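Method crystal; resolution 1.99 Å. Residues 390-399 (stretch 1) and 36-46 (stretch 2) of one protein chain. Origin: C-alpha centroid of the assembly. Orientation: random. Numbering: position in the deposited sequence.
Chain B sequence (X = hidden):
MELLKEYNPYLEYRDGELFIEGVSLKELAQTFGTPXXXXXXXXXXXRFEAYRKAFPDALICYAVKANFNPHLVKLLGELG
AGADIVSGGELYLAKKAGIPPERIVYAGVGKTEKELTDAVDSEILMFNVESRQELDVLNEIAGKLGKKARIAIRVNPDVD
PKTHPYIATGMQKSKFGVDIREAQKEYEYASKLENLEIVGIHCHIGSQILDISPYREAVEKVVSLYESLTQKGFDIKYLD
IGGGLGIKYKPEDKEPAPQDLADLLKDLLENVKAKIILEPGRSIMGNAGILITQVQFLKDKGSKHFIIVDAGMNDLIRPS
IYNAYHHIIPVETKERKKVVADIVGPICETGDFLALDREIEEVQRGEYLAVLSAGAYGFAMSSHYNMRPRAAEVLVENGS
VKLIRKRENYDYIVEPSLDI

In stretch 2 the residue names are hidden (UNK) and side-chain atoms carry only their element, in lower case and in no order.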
# COMPACT_ATOMS: atom_id res chain seq x y z
N ARG B 390 2.97 8.81 -7.45
CA ARG B 390 3.11 9.29 -6.08
C ARG B 390 3.53 10.76 -6.02
O ARG B 390 4.00 11.34 -7.00
CB ARG B 390 4.06 8.40 -5.27
CG ARG B 390 3.54 6.95 -5.12
CD ARG B 390 4.47 6.07 -4.30
NE ARG B 390 5.74 5.81 -5.00
CZ ARG B 390 6.52 4.76 -4.76
NH1 ARG B 390 6.17 3.86 -3.85
NH2 ARG B 390 7.66 4.60 -5.44
N ALA B 391 3.32 11.34 -4.84
CA ALA B 391 3.45 12.77 -4.62
C ALA B 391 4.90 13.23 -4.69
O ALA B 391 5.82 12.46 -4.41
CB ALA B 391 2.90 13.10 -3.24
N ALA B 392 5.08 14.52 -5.02
CA ALA B 392 6.38 15.18 -4.81
C ALA B 392 6.60 15.32 -3.29
O ALA B 392 5.64 15.34 -2.52
CB ALA B 392 6.40 16.56 -5.48
N GLU B 393 7.87 15.39 -2.90
CA GLU B 393 8.25 15.68 -1.52
C GLU B 393 9.18 16.91 -1.47
O GLU B 393 10.15 16.99 -2.20
CB GLU B 393 8.96 14.48 -0.91
CG GLU B 393 8.07 13.24 -0.68
CD GLU B 393 8.83 12.09 0.01
OE1 GLU B 393 9.83 11.56 -0.58
OE2 GLU B 393 8.45 11.70 1.13
N VAL B 394 8.89 17.85 -0.58
CA VAL B 394 9.72 19.06 -0.44
C VAL B 394 10.13 19.21 1.01
O VAL B 394 9.41 18.79 1.91
CB VAL B 394 8.98 20.34 -0.93
CG1 VAL B 394 8.71 20.27 -2.44
CG2 VAL B 394 7.68 20.53 -0.20
N LEU B 395 11.32 19.77 1.22
CA LEU B 395 11.88 19.99 2.55
C LEU B 395 12.10 21.49 2.75
O LEU B 395 12.86 22.14 1.99
CB LEU B 395 13.21 19.25 2.69
CG LEU B 395 14.03 19.41 3.99
CD1 LEU B 395 13.32 18.73 5.15
CD2 LEU B 395 15.41 18.83 3.78
N VAL B 396 11.43 22.04 3.76
CA VAL B 396 11.49 23.47 4.05
C VAL B 396 12.49 23.71 5.19
O VAL B 396 12.58 22.92 6.12
CB VAL B 396 10.11 24.03 4.40
CG1 VAL B 396 10.19 25.52 4.64
CG2 VAL B 396 9.12 23.79 3.26
N GLU B 397 13.27 24.79 5.08
CA GLU B 397 14.16 25.19 6.16
C GLU B 397 14.29 26.72 6.16
O GLU B 397 14.80 27.29 5.18
CB GLU B 397 15.54 24.56 5.99
CG GLU B 397 16.51 24.84 7.15
CD GLU B 397 17.80 24.07 7.03
OE1 GLU B 397 17.77 22.82 6.85
OE2 GLU B 397 18.87 24.68 7.13
N ASN B 398 13.80 27.34 7.23
CA ASN B 398 13.94 28.79 7.46
C ASN B 398 13.67 29.62 6.19
O ASN B 398 14.57 30.28 5.67
CB ASN B 398 15.33 29.09 8.03
CG ASN B 398 15.44 30.50 8.59
OD1 ASN B 398 14.44 31.14 8.92
ND2 ASN B 398 16.67 31.00 8.70
N GLY B 399 12.45 29.53 5.68
CA GLY B 399 12.03 30.31 4.51
C GLY B 399 12.43 29.81 3.13
O GLY B 399 11.98 30.36 2.12
N UNK B 36 1.08 16.75 -2.20
CA UNK B 36 2.43 17.19 -1.86
C UNK B 36 2.77 16.85 -0.41
O UNK B 36 2.04 17.26 0.52
c UNK B 36 3.96 19.34 -1.92
c UNK B 36 4.88 18.79 -3.01
c UNK B 36 2.56 18.72 -2.06
c UNK B 36 3.91 20.89 -1.99
N UNK B 37 3.86 16.11 -0.22
CA UNK B 37 4.41 15.91 1.12
C UNK B 37 5.41 17.01 1.42
O UNK B 37 6.38 17.22 0.68
c UNK B 37 3.67 12.49 0.72
c UNK B 37 2.43 11.35 2.46
o UNK B 37 1.59 10.34 2.92
c UNK B 37 3.76 13.29 2.98
c UNK B 37 4.15 13.42 1.65
c UNK B 37 5.09 14.55 1.24
c UNK B 37 2.90 12.27 3.39
c UNK B 37 2.81 11.44 1.13
N UNK B 38 5.20 17.70 2.54
CA UNK B 38 6.07 18.81 2.94
C UNK B 38 6.67 18.50 4.30
O UNK B 38 5.94 18.17 5.23
c UNK B 38 4.56 20.43 1.66
c UNK B 38 5.26 20.15 3.00
c UNK B 38 6.18 21.33 3.40
N UNK B 39 8.00 18.61 4.41
CA UNK B 39 8.71 18.31 5.64
C UNK B 39 9.42 19.54 6.21
O UNK B 39 9.94 20.37 5.46
c UNK B 39 9.04 15.65 3.52
o UNK B 39 7.54 12.34 3.38
c UNK B 39 9.15 15.89 4.89
c UNK B 39 8.52 14.44 3.03
c UNK B 39 8.68 14.92 5.77
c UNK B 39 8.06 13.50 3.91
c UNK B 39 8.13 13.72 5.29
c UNK B 39 9.74 17.19 5.41
N UNK B 40 9.46 19.62 7.54
CA UNK B 40 10.21 20.65 8.26
C UNK B 40 11.58 20.12 8.65
O UNK B 40 11.71 19.21 9.47
o UNK B 40 10.30 21.79 10.44
c UNK B 40 9.44 21.11 9.51
N UNK B 41 12.62 20.73 8.07
CA UNK B 41 13.99 20.36 8.38
C UNK B 41 14.31 20.55 9.86
O UNK B 41 14.88 19.66 10.51
o UNK B 41 16.29 20.76 7.71
c UNK B 41 14.96 21.17 7.51
N UNK B 42 13.94 21.72 10.41
CA UNK B 42 14.29 22.04 11.79
C UNK B 42 13.52 21.22 12.80
O UNK B 42 14.03 20.96 13.89
c UNK B 42 15.38 24.31 11.57
n UNK B 42 15.16 25.19 10.59
c UNK B 42 14.18 23.54 12.08
o UNK B 42 16.51 24.07 12.02
N UNK B 43 12.29 20.82 12.46
CA UNK B 43 11.56 19.88 13.32
C UNK B 43 12.29 18.56 13.46
O UNK B 43 12.46 18.05 14.58
c UNK B 43 10.12 19.64 12.83
c UNK B 43 9.25 17.42 13.68
c UNK B 43 8.46 16.65 14.56
c UNK B 43 8.53 19.43 14.79
c UNK B 43 9.28 18.81 13.78
c UNK B 43 7.76 18.68 15.67
c UNK B 43 7.72 17.29 15.55
N UNK B 44 12.71 17.98 12.33
CA UNK B 44 13.44 16.71 12.32
C UNK B 44 14.70 16.80 13.18
O UNK B 44 14.93 15.94 14.05
c UNK B 44 12.52 15.95 10.07
c UNK B 44 14.67 15.00 10.91
c UNK B 44 13.80 16.25 10.88
c UNK B 44 12.75 15.85 8.56
N UNK B 45 15.52 17.83 12.93
CA UNK B 45 16.78 18.04 13.65
C UNK B 45 16.54 18.18 15.16
O UNK B 45 17.28 17.60 15.95
c UNK B 45 18.51 20.57 11.16
c UNK B 45 18.06 19.19 11.69
n UNK B 45 19.86 21.78 9.45
c UNK B 45 19.19 20.48 9.79
c UNK B 45 17.54 19.29 13.13
N UNK B 46 15.51 18.93 15.53
CA UNK B 46 15.21 19.20 16.95
C UNK B 46 14.65 17.98 17.69
O UNK B 46 14.95 17.79 18.87
o UNK B 46 12.79 22.74 16.92
c UNK B 46 14.95 21.72 16.86
c UNK B 46 13.98 22.85 16.58
c UNK B 46 14.26 20.38 17.11
o UNK B 46 14.44 23.86 16.00
O HOH W 1 20.41 21.47 6.78

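Position 36 carries four side-chain carbons, forked at the second. One terminal carbon lies 3.7 Å from Ala-392 CB and 4.1 Å from Val-394 CG1, so the fork rests against small apolar groups. This is Leu-36.

Position 37 has one carbon, then a six-carbon ring bearing one oxygen. A ring carbon lies 4.1 Å from Ala-391 CB, and CB of 37 packs 3.8 Å from Glu-393 CG. This is Tyr-37. Its backbone bonds to Ala-392 and Val-394, which flank its register partner Glu-393: Tyr-37 N to Ala-392 O at 3.0 Å and Val-394 N to Tyr-37 O at 2.9 Å, with angles at hydrogen of 160° and 163°.

Position 38 holds three carbons, the first carrying the other two. Its terminal carbons come within 3.6 Å of Val-394 CG2 and 3.8 Å of Val-396 CG2, so the side chain packs against Val-394 and Val-396 on the same face of the sheet. This is Val-38; its chi1 is t.

Position 39 repeats the ring with one oxygen, and that oxygen lies 2.5 Å from Glu-393 OE2. This is Tyr-39, whose OH donates to the carboxylate, a short bond made at the ring edge. Its main chain continues the ladder, with Tyr-39 N to Val-394 O at 2.9 Å and Val-396 N to Tyr-39 O at 2.8 Å.

Position 40 has one carbon and one oxygen; its CB comes no nearer to stretch 1 than 5.0 Å, from Val-396 O. It is Ser-40, the N-cap: its OG accepts from N of position 43 at 3.0 Å.

Position 41 has the same two atoms, but its oxygen lies 2.7 Å from Glu-397 OE1, to which it donates. This is Ser-41. Ser-41 N also reaches Val-396 O at 2.9 Å.

Position 42 has two carbons, the second bearing oxygen and nitrogen; the nitrogen lies 3.7 Å from Glu-397 CG. This is Asn-42.

Position 43, one carbon and a six-carbon ring without oxygen, out of reach of stretch 1, is Phe-43.

Position 44 has four carbons forked at the first, one arm two carbons long, with little area covered: Ile-44.

Position 45 is four carbons in a row ending in nitrogen, which lies 3.5 Å from Glu-397 OE1. This is Lys-45; the pair is a salt bridge and a weak hydrogen bond, and water 1 joins the same two groups.

Position 46, three carbons with two oxygens on the third, beyond reach, is Glu-46.

The contact is a parallel strand pair, its axes 26° apart, held by alternating backbone hydrogen bonds. Leu-36, Val-38, Ala-392, Val-394 and Val-396 pack on one face, while on the other the Tyr-39 OH donates to Glu-393 OE2 and Leu-395 CD1 packs on Tyr-39 CB. Where the strand gives way to the helix, Glu-397 OE1 gathers Ser-41 and Lys-45.

Stretch 2 36-46: LYVYSSNFIKE
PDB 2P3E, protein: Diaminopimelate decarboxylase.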